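Local coordinates for protein PLP-Dependent L-Arginine Hydroxylase MppP (PDB 6C9B) that oxidises L-arginine with pyridoxal 5'-phosphate as cofactor, giving 4-hydroxy-2-ketoarginine and 2-ketoarginine as products, at residues E168-A179 against Y200-C211; R192-Y200 against L274-L282. All coordinates share one frame; numbering follows the deposited sequence.

Contact 1 of 2, residues E168-A179 against Y200-C211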
loop_
_atom_site.group_PDB
_atom_site.type_symbol
_atom_site.label_atom_id
_atom_site.label_comp_id
_atom_site.label_asym_id
_atom_site.label_seq_id
_atom_site.Cartn_x
_atom_site.Cartn_y
_atom_site.Cartn_z
ATOM N N GLU B 168 6.723 -26.159 -16.041
ATOM C CA GLU B 168 7.839 -26.443 -15.147
ATOM C C GLU B 168 9.129 -26.593 -15.924
ATOM O O GLU B 168 10.179 -26.111 -15.495
ATOM C CB GLU B 168 7.549 -27.707 -14.328
ATOM C CG GLU B 168 8.666 -28.072 -13.340
ATOM C CD GLU B 168 8.309 -29.163 -12.357
ATOM O OE1 GLU B 168 9.220 -29.538 -11.580
ATOM O OE2 GLU B 168 7.150 -29.650 -12.356
ATOM N N GLU B 169 9.074 -27.266 -17.070
ATOM C CA GLU B 169 10.303 -27.498 -17.814
ATOM C C GLU B 169 10.870 -26.191 -18.357
ATOM O O GLU B 169 12.091 -26.030 -18.433
ATOM C CB GLU B 169 10.047 -28.515 -18.935
ATOM C CG GLU B 169 8.958 -28.107 -19.949
ATOM C CD GLU B 169 7.507 -28.547 -19.611
ATOM O OE1 GLU B 169 7.174 -28.872 -18.434
ATOM O OE2 GLU B 169 6.681 -28.544 -20.559
ATOM N N ARG B 170 10.008 -25.239 -18.702
ATOM C CA ARG B 170 10.514 -23.951 -19.174
ATOM C C ARG B 170 10.959 -23.070 -18.018
ATOM O O ARG B 170 11.983 -22.387 -18.123
ATOM C CB ARG B 170 9.453 -23.243 -20.012
ATOM C CG ARG B 170 9.845 -21.846 -20.512
ATOM C CD ARG B 170 11.144 -21.808 -21.311
ATOM N NE ARG B 170 11.087 -22.609 -22.536
ATOM C CZ ARG B 170 12.158 -22.974 -23.245
ATOM N NH1 ARG B 170 13.376 -22.612 -22.868
ATOM N NH2 ARG B 170 12.011 -23.699 -24.337
ATOM N N LEU B 171 10.230 -23.082 -16.891
ATOM C CA LEU B 171 10.742 -22.376 -15.716
ATOM C C LEU B 171 12.123 -22.888 -15.365
ATOM O O LEU B 171 13.035 -22.097 -15.082
ATOM C CB LEU B 171 9.808 -22.540 -14.517
ATOM C CG LEU B 171 10.286 -21.819 -13.240
ATOM C CD1 LEU B 171 10.353 -20.305 -13.414
ATOM C CD2 LEU B 171 9.399 -22.131 -12.019
ATOM N N ARG B 172 12.301 -24.204 -15.403
ATOM C CA ARG B 172 13.598 -24.780 -15.057
ATOM C C ARG B 172 14.675 -24.271 -15.996
ATOM O O ARG B 172 15.746 -23.831 -15.557
ATOM C CB ARG B 172 13.525 -26.317 -15.094
ATOM C CG ARG B 172 14.873 -26.992 -14.850
ATOM C CD ARG B 172 14.723 -28.519 -14.792
ATOM N NE ARG B 172 13.813 -28.889 -13.710
ATOM C CZ ARG B 172 12.585 -29.389 -13.861
ATOM N NH1 ARG B 172 11.862 -29.653 -12.778
ATOM N NH2 ARG B 172 12.079 -29.646 -15.066
ATOM N N ARG B 173 14.406 -24.310 -17.304
ATOM C CA ARG B 173 15.406 -23.856 -18.263
ATOM C C ARG B 173 15.693 -22.364 -18.109
ATOM O O ARG B 173 16.852 -21.932 -18.177
ATOM C CB ARG B 173 14.955 -24.168 -19.686
ATOM C CG ARG B 173 15.978 -23.764 -20.736
ATOM C CD ARG B 173 17.277 -24.599 -20.614
ATOM N NE ARG B 173 18.404 -23.948 -21.275
ATOM C CZ ARG B 173 19.663 -23.947 -20.832
ATOM N NH1 ARG B 173 20.001 -24.556 -19.694
ATOM N NH2 ARG B 173 20.593 -23.312 -21.536
ATOM N N LEU B 174 14.656 -21.561 -17.899
ATOM C CA LEU B 174 14.855 -20.124 -17.728
ATOM C C LEU B 174 15.679 -19.831 -16.474
ATOM O O LEU B 174 16.565 -18.973 -16.483
ATOM C CB LEU B 174 13.487 -19.450 -17.658
ATOM C CG LEU B 174 13.428 -17.933 -17.624
ATOM C CD1 LEU B 174 14.081 -17.321 -18.853
ATOM C CD2 LEU B 174 11.962 -17.506 -17.568
ATOM N N ALA B 175 15.382 -20.520 -15.372
ATOM C CA ALA B 175 16.165 -20.319 -14.161
ATOM C C ALA B 175 17.615 -20.769 -14.352
ATOM O O ALA B 175 18.543 -20.130 -13.840
ATOM C CB ALA B 175 15.520 -21.055 -12.990
ATOM N N GLU B 176 17.837 -21.868 -15.081
ATOM C CA GLU B 176 19.206 -22.267 -15.394
ATOM C C GLU B 176 19.919 -21.203 -16.223
ATOM O O GLU B 176 21.086 -20.901 -15.962
ATOM C CB GLU B 176 19.221 -23.602 -16.125
ATOM C CG GLU B 176 18.765 -24.772 -15.272
ATOM C CD GLU B 176 18.620 -26.049 -16.076
ATOM O OE1 GLU B 176 18.829 -26.029 -17.308
ATOM O OE2 GLU B 176 18.274 -27.081 -15.479
ATOM N N GLN B 177 19.239 -20.646 -17.242
ATOM C CA GLN B 177 19.823 -19.583 -18.057
ATOM C C GLN B 177 20.165 -18.359 -17.213
ATOM O O GLN B 177 21.258 -17.790 -17.364
ATOM C CB GLN B 177 18.887 -19.177 -19.195
ATOM C CG GLN B 177 18.600 -20.243 -20.253
ATOM C CD GLN B 177 18.074 -19.609 -21.489
ATOM O OE1 GLN B 177 16.845 -19.355 -21.622
ATOM N NE2 GLN B 177 18.992 -19.264 -22.391
ATOM N N CYS B 178 19.257 -17.954 -16.308
ATOM C CA CYS B 178 19.514 -16.796 -15.459
ATOM C C CYS B 178 20.698 -17.063 -14.545
ATOM O O CYS B 178 21.558 -16.201 -14.376
ATOM C CB CYS B 178 18.277 -16.429 -14.642
ATOM S SG CYS B 178 16.995 -15.666 -15.693
ATOM N N ALA B 179 20.777 -18.272 -13.982
ATOM C CA ALA B 179 21.932 -18.627 -13.156
ATOM C C ALA B 179 23.228 -18.555 -13.947
ATOM O O ALA B 179 24.260 -18.096 -13.428
ATOM C CB ALA B 179 21.767 -20.025 -12.589
ATOM N N TYR B 200 2.653 -26.798 -9.544
ATOM C CA TYR B 200 3.923 -27.450 -9.284
ATOM C C TYR B 200 4.793 -26.507 -8.459
ATOM O O TYR B 200 4.596 -25.290 -8.465
ATOM C CB TYR B 200 4.602 -27.839 -10.590
ATOM C CG TYR B 200 5.087 -26.690 -11.440
ATOM C CD1 TYR B 200 6.334 -26.114 -11.202
ATOM C CD2 TYR B 200 4.324 -26.191 -12.493
ATOM C CE1 TYR B 200 6.808 -25.083 -11.993
ATOM C CE2 TYR B 200 4.789 -25.132 -13.285
ATOM C CZ TYR B 200 6.032 -24.589 -13.004
ATOM O OH TYR B 200 6.552 -23.580 -13.764
ATOM N N ASP B 201 5.732 -27.078 -7.710
ATOM C CA ASP B 201 6.485 -26.302 -6.718
ATOM C C ASP B 201 7.520 -25.428 -7.429
ATOM O O ASP B 201 8.546 -25.919 -7.904
ATOM C CB ASP B 201 7.154 -27.251 -5.727
ATOM C CG ASP B 201 7.761 -26.529 -4.545
ATOM O OD1 ASP B 201 8.055 -25.319 -4.658
ATOM O OD2 ASP B 201 7.916 -27.170 -3.481
ATOM N N HIS B 202 7.242 -24.124 -7.529
ATOM C CA HIS B 202 8.144 -23.194 -8.221
ATOM C C HIS B 202 9.410 -22.941 -7.426
ATOM O O HIS B 202 10.484 -22.720 -8.001
ATOM C CB HIS B 202 7.445 -21.846 -8.457
ATOM C CG HIS B 202 6.384 -21.878 -9.515
ATOM N ND1 HIS B 202 5.490 -22.920 -9.646
ATOM C CD2 HIS B 202 6.050 -20.972 -10.467
ATOM C CE1 HIS B 202 4.682 -22.674 -10.661
ATOM N NE2 HIS B 202 4.998 -21.500 -11.178
ATOM N N TYR B 203 9.301 -22.948 -6.106
ATOM C CA TYR B 203 10.465 -22.675 -5.275
ATOM C C TYR B 203 11.478 -23.804 -5.362
ATOM O O TYR B 203 12.690 -23.556 -5.347
ATOM C CB TYR B 203 10.003 -22.408 -3.842
ATOM C CG TYR B 203 9.146 -21.172 -3.800
ATOM C CD1 TYR B 203 9.730 -19.922 -3.717
ATOM C CD2 TYR B 203 7.750 -21.245 -3.900
ATOM C CE1 TYR B 203 8.963 -18.760 -3.713
ATOM C CE2 TYR B 203 6.977 -20.080 -3.897
ATOM C CZ TYR B 203 7.612 -18.843 -3.806
ATOM O OH TYR B 203 6.908 -17.675 -3.805
ATOM N N ALA B 204 11.004 -25.043 -5.494
ATOM C CA ALA B 204 11.914 -26.161 -5.693
ATOM C C ALA B 204 12.705 -25.990 -6.978
ATOM O O ALA B 204 13.922 -26.197 -7.000
ATOM C CB ALA B 204 11.119 -27.465 -5.703
ATOM N N VAL B 205 12.027 -25.581 -8.051
ATOM C CA VAL B 205 12.704 -25.335 -9.325
ATOM C C VAL B 205 13.732 -24.226 -9.166
ATOM O O VAL B 205 14.894 -24.362 -9.567
ATOM C CB VAL B 205 11.681 -24.997 -10.426
ATOM C CG1 VAL B 205 12.399 -24.666 -11.732
ATOM C CG2 VAL B 205 10.708 -26.169 -10.630
ATOM N N LEU B 206 13.322 -23.105 -8.581
ATOM C CA LEU B 206 14.225 -21.961 -8.469
ATOM C C LEU B 206 15.438 -22.283 -7.612
ATOM O O LEU B 206 16.572 -21.914 -7.956
ATOM C CB LEU B 206 13.475 -20.766 -7.880
ATOM C CG LEU B 206 12.400 -20.206 -8.793
ATOM C CD1 LEU B 206 11.524 -19.255 -8.016
ATOM C CD2 LEU B 206 12.982 -19.535 -10.039
ATOM N N GLN B 207 15.222 -22.954 -6.484
ATOM C CA GLN B 207 16.336 -23.283 -5.604
ATOM C C GLN B 207 17.257 -24.316 -6.242
ATOM O O GLN B 207 18.478 -24.247 -6.071
ATOM C CB GLN B 207 15.788 -23.752 -4.252
ATOM C CG GLN B 207 15.104 -22.600 -3.507
ATOM C CD GLN B 207 14.092 -23.028 -2.451
ATOM O OE1 GLN B 207 13.555 -24.139 -2.481
ATOM N NE2 GLN B 207 13.820 -22.126 -1.511
ATOM N N GLU B 208 16.702 -25.300 -6.950
ATOM C CA GLU B 208 17.553 -26.297 -7.598
ATOM C C GLU B 208 18.436 -25.657 -8.666
ATOM O O GLU B 208 19.586 -26.078 -8.874
ATOM C CB GLU B 208 16.697 -27.406 -8.215
ATOM C CG GLU B 208 17.477 -28.404 -9.106
ATOM C CD GLU B 208 16.572 -29.374 -9.871
ATOM O OE1 GLU B 208 16.646 -30.596 -9.615
ATOM O OE2 GLU B 208 15.794 -28.915 -10.735
ATOM N N ALA B 209 17.904 -24.658 -9.376
ATOM C CA ALA B 209 18.672 -24.010 -10.441
ATOM C C ALA B 209 19.713 -23.068 -9.867
ATOM O O ALA B 209 20.767 -22.861 -10.479
ATOM C CB ALA B 209 17.730 -23.244 -11.386
ATOM N N GLY B 210 19.441 -22.488 -8.699
ATOM C CA GLY B 210 20.435 -21.661 -8.045
ATOM C C GLY B 210 20.633 -20.296 -8.648
ATOM O O GLY B 210 21.708 -19.711 -8.497
ATOM N N CYS B 211 19.643 -19.782 -9.359
ATOM C CA CYS B 211 19.689 -18.402 -9.808
ATOM C C CYS B 211 19.251 -17.456 -8.687
ATOM O O CYS B 211 18.711 -17.867 -7.652
ATOM C CB CYS B 211 18.796 -18.224 -11.028
ATOM S SG CYS B 211 17.015 -18.536 -10.688
HETATM O O HOH W 1 8.762 -28.659 -8.779
#

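Contact 2 of 2, residues R192-Y200 against L274-L282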
loop_
_atom_site.group_PDB
_atom_site.type_symbol
_atom_site.label_atom_id
_atom_site.label_comp_id
_atom_site.label_asym_id
_atom_site.label_seq_id
_atom_site.Cartn_x
_atom_site.Cartn_y
_atom_site.Cartn_z
ATOM N N ARG B 192 -1.901 -17.532 -9.658
ATOM C CA ARG B 192 -1.520 -18.913 -9.377
ATOM C C ARG B 192 -2.720 -19.768 -8.979
ATOM O O ARG B 192 -2.890 -20.886 -9.471
ATOM C CB ARG B 192 -0.468 -18.961 -8.268
ATOM C CG ARG B 192 0.059 -20.376 -8.035
ATOM C CD ARG B 192 0.873 -20.482 -6.760
ATOM N NE ARG B 192 2.151 -19.765 -6.776
ATOM C CZ ARG B 192 3.243 -20.160 -7.421
ATOM N NH1 ARG B 192 4.358 -19.464 -7.272
ATOM N NH2 ARG B 192 3.234 -21.218 -8.229
ATOM N N GLY B 193 -3.551 -19.270 -8.061
ATOM C CA GLY B 193 -4.601 -20.116 -7.512
ATOM C C GLY B 193 -5.650 -20.573 -8.511
ATOM O O GLY B 193 -6.330 -21.579 -8.262
ATOM N N PHE B 194 -5.770 -19.893 -9.648
ATOM C CA PHE B 194 -6.792 -20.254 -10.621
ATOM C C PHE B 194 -6.454 -21.469 -11.479
ATOM O O PHE B 194 -7.380 -22.101 -12.010
ATOM C CB PHE B 194 -7.093 -19.083 -11.552
ATOM C CG PHE B 194 -7.785 -17.965 -10.872
ATOM C CD1 PHE B 194 -9.088 -18.102 -10.412
ATOM C CD2 PHE B 194 -7.120 -16.784 -10.643
ATOM C CE1 PHE B 194 -9.699 -17.060 -9.754
ATOM C CE2 PHE B 194 -7.747 -15.743 -9.982
ATOM C CZ PHE B 194 -9.014 -15.884 -9.552
ATOM N N ASP B 195 -5.183 -21.818 -11.659
ATOM C CA ASP B 195 -4.806 -22.823 -12.648
ATOM C C ASP B 195 -3.871 -23.847 -12.011
ATOM O O ASP B 195 -2.744 -23.512 -11.634
ATOM C CB ASP B 195 -4.151 -22.147 -13.854
ATOM C CG ASP B 195 -4.073 -23.058 -15.060
ATOM O OD1 ASP B 195 -3.978 -24.294 -14.871
ATOM O OD2 ASP B 195 -4.127 -22.525 -16.189
ATOM N N ALA B 196 -4.351 -25.091 -11.895
ATOM C CA ALA B 196 -3.575 -26.171 -11.293
ATOM C C ALA B 196 -2.276 -26.434 -12.039
ATOM O O ALA B 196 -1.338 -26.999 -11.461
ATOM C CB ALA B 196 -4.423 -27.447 -11.253
ATOM N N ALA B 197 -2.190 -26.021 -13.305
ATOM C CA ALA B 197 -0.935 -26.150 -14.038
ATOM C C ALA B 197 0.167 -25.298 -13.417
ATOM O O ALA B 197 1.351 -25.538 -13.681
ATOM C CB ALA B 197 -1.127 -25.747 -15.503
ATOM N N ALA B 198 -0.192 -24.308 -12.607
ATOM C CA ALA B 198 0.780 -23.477 -11.921
ATOM C C ALA B 198 1.027 -23.921 -10.491
ATOM O O ALA B 198 1.626 -23.161 -9.721
ATOM C CB ALA B 198 0.325 -22.010 -11.927
ATOM N N HIS B 199 0.569 -25.119 -10.105
ATOM C CA HIS B 199 0.699 -25.567 -8.724
ATOM C C HIS B 199 1.843 -26.542 -8.523
ATOM O O HIS B 199 2.012 -27.049 -7.413
ATOM C CB HIS B 199 -0.601 -26.197 -8.235
ATOM C CG HIS B 199 -1.746 -25.233 -8.202
ATOM N ND1 HIS B 199 -3.015 -25.594 -7.794
ATOM C CD2 HIS B 199 -1.813 -23.926 -8.555
ATOM C CE1 HIS B 199 -3.815 -24.545 -7.911
ATOM N NE2 HIS B 199 -3.107 -23.519 -8.359
ATOM N N TYR B 200 2.653 -26.798 -9.544
ATOM C CA TYR B 200 3.923 -27.450 -9.284
ATOM C C TYR B 200 4.793 -26.507 -8.459
ATOM O O TYR B 200 4.596 -25.290 -8.465
ATOM C CB TYR B 200 4.602 -27.839 -10.590
ATOM C CG TYR B 200 5.087 -26.690 -11.440
ATOM C CD1 TYR B 200 6.334 -26.114 -11.202
ATOM C CD2 TYR B 200 4.324 -26.191 -12.493
ATOM C CE1 TYR B 200 6.808 -25.083 -11.993
ATOM C CE2 TYR B 200 4.789 -25.132 -13.285
ATOM C CZ TYR B 200 6.032 -24.589 -13.004
ATOM O OH TYR B 200 6.552 -23.580 -13.764
ATOM N N LEU B 274 -11.283 -24.332 -3.104
ATOM C CA LEU B 274 -10.534 -24.031 -4.323
ATOM C C LEU B 274 -11.144 -24.758 -5.514
ATOM O O LEU B 274 -11.279 -24.175 -6.596
ATOM C CB LEU B 274 -9.057 -24.387 -4.156
ATOM C CG LEU B 274 -8.141 -23.774 -5.227
ATOM C CD1 LEU B 274 -8.084 -22.255 -5.106
ATOM C CD2 LEU B 274 -6.753 -24.336 -5.103
ATOM N N ALA B 275 -11.541 -26.021 -5.324
ATOM C CA ALA B 275 -12.219 -26.750 -6.388
ATOM C C ALA B 275 -13.514 -26.052 -6.781
ATOM O O ALA B 275 -13.832 -25.936 -7.972
ATOM C CB ALA B 275 -12.484 -28.190 -5.949
ATOM N N ASP B 276 -14.262 -25.554 -5.793
ATOM C CA ASP B 276 -15.491 -24.818 -6.082
ATOM C C ASP B 276 -15.195 -23.547 -6.866
ATOM O O ASP B 276 -15.963 -23.160 -7.757
ATOM C CB ASP B 276 -16.214 -24.468 -4.783
ATOM C CG ASP B 276 -16.802 -25.697 -4.074
ATOM O OD1 ASP B 276 -16.810 -26.801 -4.655
ATOM O OD2 ASP B 276 -17.252 -25.549 -2.922
ATOM N N LEU B 277 -14.091 -22.877 -6.536
ATOM C CA LEU B 277 -13.725 -21.666 -7.261
ATOM C C LEU B 277 -13.406 -21.999 -8.707
ATOM O O LEU B 277 -13.867 -21.317 -9.625
ATOM C CB LEU B 277 -12.526 -20.996 -6.594
ATOM C CG LEU B 277 -11.989 -19.751 -7.291
ATOM C CD1 LEU B 277 -13.078 -18.673 -7.430
ATOM C CD2 LEU B 277 -10.797 -19.236 -6.517
ATOM N N HIS B 278 -12.638 -23.068 -8.935
ATOM C CA HIS B 278 -12.323 -23.450 -10.311
ATOM C C HIS B 278 -13.587 -23.757 -11.098
ATOM O O HIS B 278 -13.718 -23.346 -12.258
ATOM C CB HIS B 278 -11.387 -24.654 -10.321
ATOM C CG HIS B 278 -10.032 -24.365 -9.771
ATOM N ND1 HIS B 278 -9.144 -25.369 -9.443
ATOM C CD2 HIS B 278 -9.391 -23.198 -9.522
ATOM C CE1 HIS B 278 -8.022 -24.832 -8.995
ATOM N NE2 HIS B 278 -8.142 -23.517 -9.043
ATOM N N ALA B 279 -14.544 -24.453 -10.480
ATOM C CA ALA B 279 -15.789 -24.761 -11.186
ATOM C C ALA B 279 -16.587 -23.492 -11.468
ATOM O O ALA B 279 -17.228 -23.374 -12.524
ATOM C CB ALA B 279 -16.617 -25.764 -10.380
ATOM N N PHE B 280 -16.538 -22.526 -10.545
ATOM C CA PHE B 280 -17.260 -21.272 -10.717
ATOM C C PHE B 280 -16.683 -20.459 -11.869
ATOM O O PHE B 280 -17.423 -19.940 -12.706
ATOM C CB PHE B 280 -17.211 -20.473 -9.421
ATOM C CG PHE B 280 -17.911 -19.147 -9.497
ATOM C CD1 PHE B 280 -19.292 -19.074 -9.475
ATOM C CD2 PHE B 280 -17.189 -17.978 -9.563
ATOM C CE1 PHE B 280 -19.939 -17.844 -9.543
ATOM C CE2 PHE B 280 -17.842 -16.759 -9.636
ATOM C CZ PHE B 280 -19.206 -16.699 -9.622
ATOM N N ILE B 281 -15.357 -20.300 -11.899
ATOM C CA ILE B 281 -14.714 -19.593 -13.003
ATOM C C ILE B 281 -14.968 -20.304 -14.334
ATOM O O ILE B 281 -15.247 -19.655 -15.351
ATOM C CB ILE B 281 -13.210 -19.445 -12.712
ATOM C CG1 ILE B 281 -13.004 -18.571 -11.448
ATOM C CG2 ILE B 281 -12.468 -18.861 -13.930
ATOM C CD1 ILE B 281 -13.498 -17.119 -11.547
ATOM N N LEU B 282 -14.865 -21.644 -14.361
ATOM C CA LEU B 282 -15.167 -22.389 -15.587
ATOM C C LEU B 282 -16.599 -22.137 -16.051
ATOM O O LEU B 282 -16.855 -21.939 -17.247
ATOM C CB LEU B 282 -14.932 -23.877 -15.364
ATOM C CG LEU B 282 -15.211 -24.819 -16.548
ATOM C CD1 LEU B 282 -14.476 -24.371 -17.824
ATOM C CD2 LEU B 282 -14.809 -26.227 -16.166
#

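Contact 1 of 2, residues E168-A179 against Y200-C211
A175 and A209 meet where helix 168-179 and helix 202-209 run side by side in roughly the same direction, their axes 8.9 Å apart at closest approach and crossing at -31°. Two alanines suit so close a pass: A175 CB and A209 CB lie 3.5 Å apart, tighter than usual for methyl groups. G210, with positive phi, then takes the chain out of the second helix, and C211, just before strand 212-218, sets its CB 3.4 Å from A175 O. Toward the other end L171 points into the seam between the helices, its CG 3.9 Å from V205 CG1 and its CD2 at the edge of the Y200 ring.

Y200 closes the N-terminal end. Its CG sits between backbone N and carbonyl carbon (chi1 68°), which turns one ring face to E168. E168 CB stands 3.5 Å over the centre of that ring in a CH-pi contact, and the extended chain runs on across the ring, opposite in direction to the tyrosine side chain, until the carboxylate lies almost parallel to the ring. H202 takes the opposite face, and its ND1 donates to Y200 O at 2.8 Å; the Y200 hydroxyl is hydrogen-bonded to L166 O. At the outer rim E208 OE2 lies at the edge of the R172 guanidinium, 3.6 Å from NE in a long salt bridge, the two planes steeply turned (70°), while R172 NH1 makes a weak hydrogen bond, part of a salt bridge, to E168 OE1. A water donates to both E168 OE1 and D201 O.

The two helices follow successive parallel strands, 152-156 and 184-188, as neighbouring beta-alpha-beta crossovers on one face of the seven-stranded sheet, where A175 and L206 both touch L185. Small and branched apolar groups therefore set the spacing inside, while R172, placed between two glutamates, probably offsets their mutual repulsion at the surface.

Contact 2 of 2, residues R192-Y200 against L274-L282
H278 reaches from its helix to the backbone of G193, and this is the tight point of the contact: NE2 donates to G193 O at 2.8 Å in a nearly straight bond (174°), with the acceptor in the plane of the imidazole and the donor in the plane of the carbonyl. With CG anti to the carbonyl carbon (chi1 -67°), the ring swings back over L274 O, one turn earlier in its own helix, and projects NE2 toward the loop. A leucine methyl packs beside the bonded oxygen, L274 CD1 lying 3.7 Å from G193 O.

H278 lies on the long helix 256-291; as in other fold type I PLP enzymes, this helix probably links the large, cofactor-binding domain to the small one. The loop 192-200 leads from strand 184-188 of the large-domain sheet to helix 202-209.

Elsewhere the fit is looser. F194 CE1 lies 4.1 Å from L277 CD2 and 4.0 Å from I281 CG1, a buried apolar patch where an aromatic ring meets two branched side chains at ordinary packing distance. Toward solvent, partly exposed H199 brings CE1 to 4.1 Å from L274 CD2; its main engagement is with its own loop, where NE2 donates to R192 O and A196 CA covers one ring face. D195 OD1, accepting from A197 N, closes an Asx turn that shapes the loop there.

In the fold
Y200 joins the two contacts: it ends the loop of contact 2 and covers the start of the helix pair in contact 1. The loop thus passes from one interface straight into the other, and H202 of contact 1 packs on R192 of contact 2. Contact 1, its centre about 20 Å from the centre of the chain, is partly buried and pairs two helices packed on one face of the large-domain sheet, so an apolar seam grades into a charged network at its rim. Contact 2, about 13 Å from that centre, is smaller but mostly buried; there a loop meets the long helix 256-291, and the polar link is a single histidine-to-carbonyl hydrogen bond.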